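Local coordinates for protein beta sliding clamp (Caulobacter crescentus, PDB 5WCE) that forms a ring-shaped head-to-tail homodimer around DNA and probably tethers DNA polymerases and other proteins to it, conferring processivity, at residues V340-E350 against V362-Y372. Sequence-based numbering, arbitrary orientation.
Sequences VCGQIAGPQAE and VVDPVDPGVKY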
ATOM      1  N   VAL A 340     -19.829   5.001  10.616  1.00 18.82           N
ATOM      2  CA  VAL A 340     -20.375   5.674  11.778  1.00 18.25           C
ATOM      3  C   VAL A 340     -19.831   5.131  13.080  1.00 18.48           C
ATOM      4  O   VAL A 340     -19.409   5.924  13.934  1.00 19.09           O
ATOM      5  CB  VAL A 340     -21.936   5.629  11.767  1.00 18.38           C
ATOM      6  CG1 VAL A 340     -22.467   6.206  13.075  1.00 19.21           C
ATOM      7  CG2 VAL A 340     -22.432   6.417  10.599  1.00 18.52           C
ATOM      8  N   CYS A 341     -19.829   3.807  13.278  1.00 18.41           N
ATOM      9  CA  CYS A 341     -19.285   3.250  14.496  1.00 18.56           C
ATOM     10  C   CYS A 341     -17.803   3.672  14.686  1.00 19.18           C
ATOM     11  O   CYS A 341     -17.351   3.885  15.803  1.00 18.76           O
ATOM     12  CB  CYS A 341     -19.381   1.720  14.509  1.00 19.52           C
ATOM     13  SG  CYS A 341     -21.094   1.132  14.570  1.00 22.24           S
ATOM     14  N   GLY A 342     -17.077   3.812  13.586  1.00 19.51           N
ATOM     15  CA  GLY A 342     -15.674   4.313  13.594  1.00 21.27           C
ATOM     16  C   GLY A 342     -15.481   5.734  14.090  1.00 22.85           C
ATOM     17  O   GLY A 342     -14.387   6.097  14.449  1.00 23.77           O
ATOM     18  N   GLN A 343     -16.533   6.551  14.097  1.00 22.38           N
ATOM     19  CA  GLN A 343     -16.476   7.931  14.584  1.00 24.06           C
ATOM     20  C   GLN A 343     -16.853   8.080  16.026  1.00 23.50           C
ATOM     21  O   GLN A 343     -16.517   9.071  16.627  1.00 24.13           O
ATOM     22  CB  GLN A 343     -17.379   8.840  13.739  1.00 24.80           C
ATOM     23  CG  GLN A 343     -16.919   8.959  12.304  1.00 25.25           C
ATOM     24  CD  GLN A 343     -15.538   9.582  12.206  1.00 26.09           C
ATOM     25  OE1 GLN A 343     -15.158  10.426  13.031  1.00 25.76           O
ATOM     26  NE2 GLN A 343     -14.753   9.102  11.261  1.00 26.93           N
ATOM     27  N   ILE A 344     -17.508   7.089  16.591  1.00 22.99           N
ATOM     28  CA  ILE A 344     -18.026   7.194  17.936  1.00 24.12           C
ATOM     29  C   ILE A 344     -16.828   7.174  18.893  1.00 26.39           C
ATOM     30  O   ILE A 344     -15.959   6.305  18.786  1.00 27.30           O
ATOM     31  CB  ILE A 344     -18.993   6.013  18.202  1.00 23.59           C
ATOM     32  CG1 ILE A 344     -20.246   6.149  17.306  1.00 23.51           C
ATOM     33  CG2 ILE A 344     -19.350   5.884  19.659  1.00 24.37           C
ATOM     34  CD1 ILE A 344     -21.076   7.395  17.454  1.00 23.78           C
ATOM     35  N   ALA A 345     -16.792   8.134  19.824  1.00 26.12           N
ATOM     36  CA  ALA A 345     -15.577   8.408  20.623  1.00 27.42           C
ATOM     37  C   ALA A 345     -15.514   7.623  21.935  1.00 28.06           C
ATOM     38  O   ALA A 345     -14.473   7.617  22.581  1.00 28.09           O
ATOM     39  CB  ALA A 345     -15.484   9.913  20.906  1.00 28.04           C
ATOM     40  N   GLY A 346     -16.641   7.056  22.393  1.00 27.00           N
ATOM     41  CA  GLY A 346     -16.680   6.336  23.661  1.00 28.48           C
ATOM     42  C   GLY A 346     -17.244   4.942  23.521  1.00 27.91           C
ATOM     43  O   GLY A 346     -17.458   4.491  22.422  1.00 27.27           O
ATOM     44  N   PRO A 347     -17.605   4.311  24.643  1.00 29.06           N
ATOM     45  CA  PRO A 347     -18.019   2.915  24.525  1.00 28.00           C
ATOM     46  C   PRO A 347     -19.435   2.696  23.977  1.00 26.91           C
ATOM     47  O   PRO A 347     -19.679   1.634  23.437  1.00 25.60           O
ATOM     48  CB  PRO A 347     -17.890   2.376  25.951  1.00 29.77           C
ATOM     49  CG  PRO A 347     -18.014   3.580  26.819  1.00 31.58           C
ATOM     50  CD  PRO A 347     -17.347   4.692  26.038  1.00 31.65           C
ATOM     51  N   GLN A 348     -20.348   3.643  24.153  1.00 25.54           N
ATOM     52  CA  GLN A 348     -21.703   3.473  23.629  1.00 26.14           C
ATOM     53  C   GLN A 348     -22.020   4.267  22.376  1.00 22.62           C
ATOM     54  O   GLN A 348     -21.466   5.323  22.126  1.00 22.35           O
ATOM     55  CB  GLN A 348     -22.757   3.826  24.667  1.00 29.37           C
ATOM     56  CG  GLN A 348     -22.511   3.224  26.027  1.00 34.20           C
ATOM     57  CD  GLN A 348     -23.788   2.822  26.727  1.00 40.01           C
ATOM     58  OE1 GLN A 348     -24.474   3.664  27.370  1.00 43.50           O
ATOM     59  NE2 GLN A 348     -24.112   1.513  26.634  1.00 43.29           N
ATOM     60  N   ALA A 349     -22.957   3.741  21.595  1.00 20.00           N
ATOM     61  CA  ALA A 349     -23.558   4.499  20.534  1.00 19.34           C
ATOM     62  C   ALA A 349     -25.059   4.436  20.775  1.00 18.69           C
ATOM     63  O   ALA A 349     -25.580   3.440  21.274  1.00 20.03           O
ATOM     64  CB  ALA A 349     -23.197   3.958  19.170  1.00 18.36           C
ATOM     65  N   GLU A 350     -25.717   5.519  20.444  1.00 19.19           N
ATOM     66  CA  GLU A 350     -27.173   5.624  20.528  1.00 19.77           C
ATOM     67  C   GLU A 350     -27.742   5.788  19.148  1.00 19.41           C
ATOM     68  O   GLU A 350     -27.361   6.736  18.387  1.00 20.47           O
ATOM     69  CB  GLU A 350     -27.608   6.799  21.420  1.00 20.91           C
ATOM     70  CG  GLU A 350     -29.105   7.007  21.527  1.00 21.93           C
ATOM     71  CD  GLU A 350     -29.470   8.210  22.405  1.00 23.20           C
ATOM     72  OE1 GLU A 350     -28.820   8.416  23.407  1.00 25.50           O
ATOM     73  OE2 GLU A 350     -30.377   9.001  22.057  1.00 24.48           O
ATOM     74  N   VAL A 362     -27.793   8.601  14.449  1.00 17.38           N
ATOM     75  CA  VAL A 362     -26.860   8.019  15.401  1.00 17.85           C
ATOM     76  C   VAL A 362     -26.198   9.167  16.140  1.00 18.53           C
ATOM     77  O   VAL A 362     -25.690  10.137  15.494  1.00 18.22           O
ATOM     78  CB  VAL A 362     -25.793   7.166  14.704  1.00 17.53           C
ATOM     79  CG1 VAL A 362     -24.955   6.426  15.731  1.00 18.64           C
ATOM     80  CG2 VAL A 362     -26.460   6.185  13.741  1.00 18.23           C
ATOM     81  N   VAL A 363     -26.238   9.105  17.456  1.00 19.02           N
ATOM     82  CA  VAL A 363     -25.632  10.133  18.287  1.00 20.81           C
ATOM     83  C   VAL A 363     -24.572   9.516  19.181  1.00 20.57           C
ATOM     84  O   VAL A 363     -24.605   8.322  19.484  1.00 21.12           O
ATOM     85  CB  VAL A 363     -26.622  10.981  19.092  1.00 23.52           C
ATOM     86  CG1 VAL A 363     -27.572  11.791  18.187  1.00 25.93           C
ATOM     87  CG2 VAL A 363     -27.390  10.198  20.061  1.00 23.65           C
ATOM     88  N   ASP A 364     -23.621  10.351  19.577  1.00 20.73           N
ATOM     89  CA  ASP A 364     -22.472   9.938  20.345  1.00 21.08           C
ATOM     90  C   ASP A 364     -22.655  10.513  21.751  1.00 21.86           C
ATOM     91  O   ASP A 364     -22.538  11.745  21.939  1.00 21.86           O
ATOM     92  CB  ASP A 364     -21.177  10.486  19.756  1.00 21.24           C
ATOM     93  CG  ASP A 364     -19.958   9.980  20.483  1.00 22.47           C
ATOM     94  OD1 ASP A 364     -20.087   9.567  21.682  1.00 22.40           O
ATOM     95  OD2 ASP A 364     -18.851  10.016  19.889  1.00 21.62           O
ATOM     96  N   PRO A 365     -22.898   9.645  22.760  1.00 21.86           N
ATOM     97  CA  PRO A 365     -23.119  10.192  24.123  1.00 23.01           C
ATOM     98  C   PRO A 365     -21.953  11.000  24.729  1.00 23.77           C
ATOM     99  O   PRO A 365     -22.198  11.760  25.669  1.00 26.67           O
ATOM    100  CB  PRO A 365     -23.429   8.941  24.974  1.00 23.23           C
ATOM    101  CG  PRO A 365     -23.908   7.910  23.979  1.00 22.20           C
ATOM    102  CD  PRO A 365     -23.121   8.186  22.719  1.00 22.04           C
ATOM    103  N   VAL A 366     -20.741  10.859  24.239  1.00 23.08           N
ATOM    104  CA  VAL A 366     -19.645  11.647  24.761  1.00 25.86           C
ATOM    105  C   VAL A 366     -19.272  12.835  23.863  1.00 24.98           C
ATOM    106  O   VAL A 366     -18.324  13.520  24.169  1.00 25.18           O
ATOM    107  CB  VAL A 366     -18.386  10.798  25.057  1.00 27.26           C
ATOM    108  CG1 VAL A 366     -18.730   9.644  26.002  1.00 29.59           C
ATOM    109  CG2 VAL A 366     -17.705  10.306  23.816  1.00 26.81           C
ATOM    110  N   ASP A 367     -20.004  13.036  22.754  1.00 23.37           N
ATOM    111  CA  ASP A 367     -19.815  14.224  21.896  1.00 22.60           C
ATOM    112  C   ASP A 367     -21.196  14.653  21.362  1.00 22.07           C
ATOM    113  O   ASP A 367     -21.625  14.182  20.313  1.00 21.05           O
ATOM    114  CB  ASP A 367     -18.798  13.950  20.782  1.00 21.23           C
ATOM    115  CG  ASP A 367     -18.383  15.196  20.019  1.00 20.84           C
ATOM    116  OD1 ASP A 367     -19.090  16.207  20.082  1.00 20.47           O
ATOM    117  OD2 ASP A 367     -17.294  15.168  19.397  1.00 20.27           O
ATOM    118  N   PRO A 368     -21.855  15.592  22.059  1.00 24.05           N
ATOM    119  CA  PRO A 368     -23.111  16.172  21.549  1.00 24.37           C
ATOM    120  C   PRO A 368     -22.934  17.018  20.249  1.00 23.72           C
ATOM    121  O   PRO A 368     -23.937  17.436  19.669  1.00 23.89           O
ATOM    122  CB  PRO A 368     -23.566  17.110  22.686  1.00 25.38           C
ATOM    123  CG  PRO A 368     -22.352  17.504  23.383  1.00 26.63           C
ATOM    124  CD  PRO A 368     -21.420  16.307  23.292  1.00 25.67           C
ATOM    125  N   GLY A 369     -21.691  17.325  19.863  1.00 22.83           N
ATOM    126  CA  GLY A 369     -21.430  18.172  18.727  1.00 22.77           C
ATOM    127  C   GLY A 369     -21.334  17.422  17.397  1.00 21.94           C
ATOM    128  O   GLY A 369     -20.866  18.022  16.411  1.00 22.08           O
ATOM    129  N   VAL A 370     -21.673  16.116  17.352  1.00 20.26           N
ATOM    130  CA  VAL A 370     -21.760  15.378  16.101  1.00 19.53           C
ATOM    131  C   VAL A 370     -23.147  14.730  15.928  1.00 19.51           C
ATOM    132  O   VAL A 370     -23.847  14.504  16.935  1.00 19.75           O
ATOM    133  CB  VAL A 370     -20.660  14.331  15.959  1.00 19.75           C
ATOM    134  CG1 VAL A 370     -19.301  14.984  16.110  1.00 20.80           C
ATOM    135  CG2 VAL A 370     -20.799  13.233  17.022  1.00 19.46           C
ATOM    136  N   LYS A 371     -23.567  14.573  14.693  1.00 19.00           N
ATOM    137  CA  LYS A 371     -24.754  13.784  14.335  1.00 19.61           C
ATOM    138  C   LYS A 371     -24.422  12.971  13.106  1.00 19.32           C
ATOM    139  O   LYS A 371     -23.816  13.490  12.141  1.00 18.45           O
ATOM    140  CB  LYS A 371     -25.987  14.685  14.080  1.00 20.57           C
ATOM    141  CG  LYS A 371     -26.469  15.419  15.309  1.00 22.28           C
ATOM    142  CD  LYS A 371     -27.686  16.301  14.991  1.00 24.44           C
ATOM    143  CE  LYS A 371     -28.212  17.126  16.177  0.50 25.11           C
ATOM    144  NZ  LYS A 371     -27.516  18.429  16.335  0.50 25.62           N
ATOM    145  N   TYR A 372     -24.861  11.699  13.088  1.00 18.46           N
ATOM    146  CA  TYR A 372     -24.775  10.885  11.876  1.00 17.69           C
ATOM    147  C   TYR A 372     -26.180  10.392  11.455  1.00 17.76           C
ATOM    148  O   TYR A 372     -27.048  10.113  12.301  1.00 16.56           O
ATOM    149  CB  TYR A 372     -23.847   9.716  12.053  1.00 17.70           C
ATOM    150  CG  TYR A 372     -22.478  10.212  12.414  1.00 18.73           C
ATOM    151  CD1 TYR A 372     -21.621  10.699  11.429  1.00 19.08           C
ATOM    152  CD2 TYR A 372     -22.082  10.289  13.733  1.00 18.37           C
ATOM    153  CE1 TYR A 372     -20.379  11.229  11.787  1.00 18.80           C
ATOM    154  CE2 TYR A 372     -20.860  10.860  14.083  1.00 19.44           C
ATOM    155  CZ  TYR A 372     -20.026  11.312  13.064  1.00 19.59           C
ATOM    156  OH  TYR A 372     -18.772  11.865  13.372  1.00 21.90           O
TER
HETATM  157  O   HOH W   1     -18.099  11.043  17.575  1.00 34.18           O
HETATM  158  O   HOH W   2     -19.573   7.263  22.930  1.00 20.68           O
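In the C-terminal domain of this sliding ring, the beta hairpin of strands 348-353 and 360-364 packs against the end of helix 334-343, and Asp-364 ties the connection between helix and strand to the hairpin. With chi1 at -176°, its carboxylate swings away from the backbone N toward the chain after the helix. There Asp-364 OD2 accepts from Ala-345 N at 2.8 Å, on the syn side but 32° out of the carboxylate plane, and a water joins OD2 to Gln-343 O. Asp-364 OD1 accepts from Val-366 N at 2.9 Å from above that plane, forming an Asx turn, while a second water links OD1 to Gln-348 O. Replacing Asp-364 by alanine would probably leave the N-H groups of Ala-345 and Val-366 without their acceptor and both waters without one anchor. Ile-344 CD1 packs on Asp-364 CB at 3.9 Å. In the buried part, Val-340 CG1 meets Val-362 CG1 tip to tip at 3.6 Å. Gln-343 crosses Tyr-372 at about a right angle, its CB 3.4 Å from Tyr-372 OH, which is hydrogen-bonded to Lys-149 O in the central domain. On the hairpin itself, Glu-350 and Val-363 form an antiparallel hydrogen-bonded pair, Val-363 N reaching Glu-350 O at 2.8 Å. Their side chains run side by side, and Val-363 CG2 lies against Glu-350 CB at 3.7 Å, while Glu-350 OE2 forms a salt bridge with Arg-352 NE.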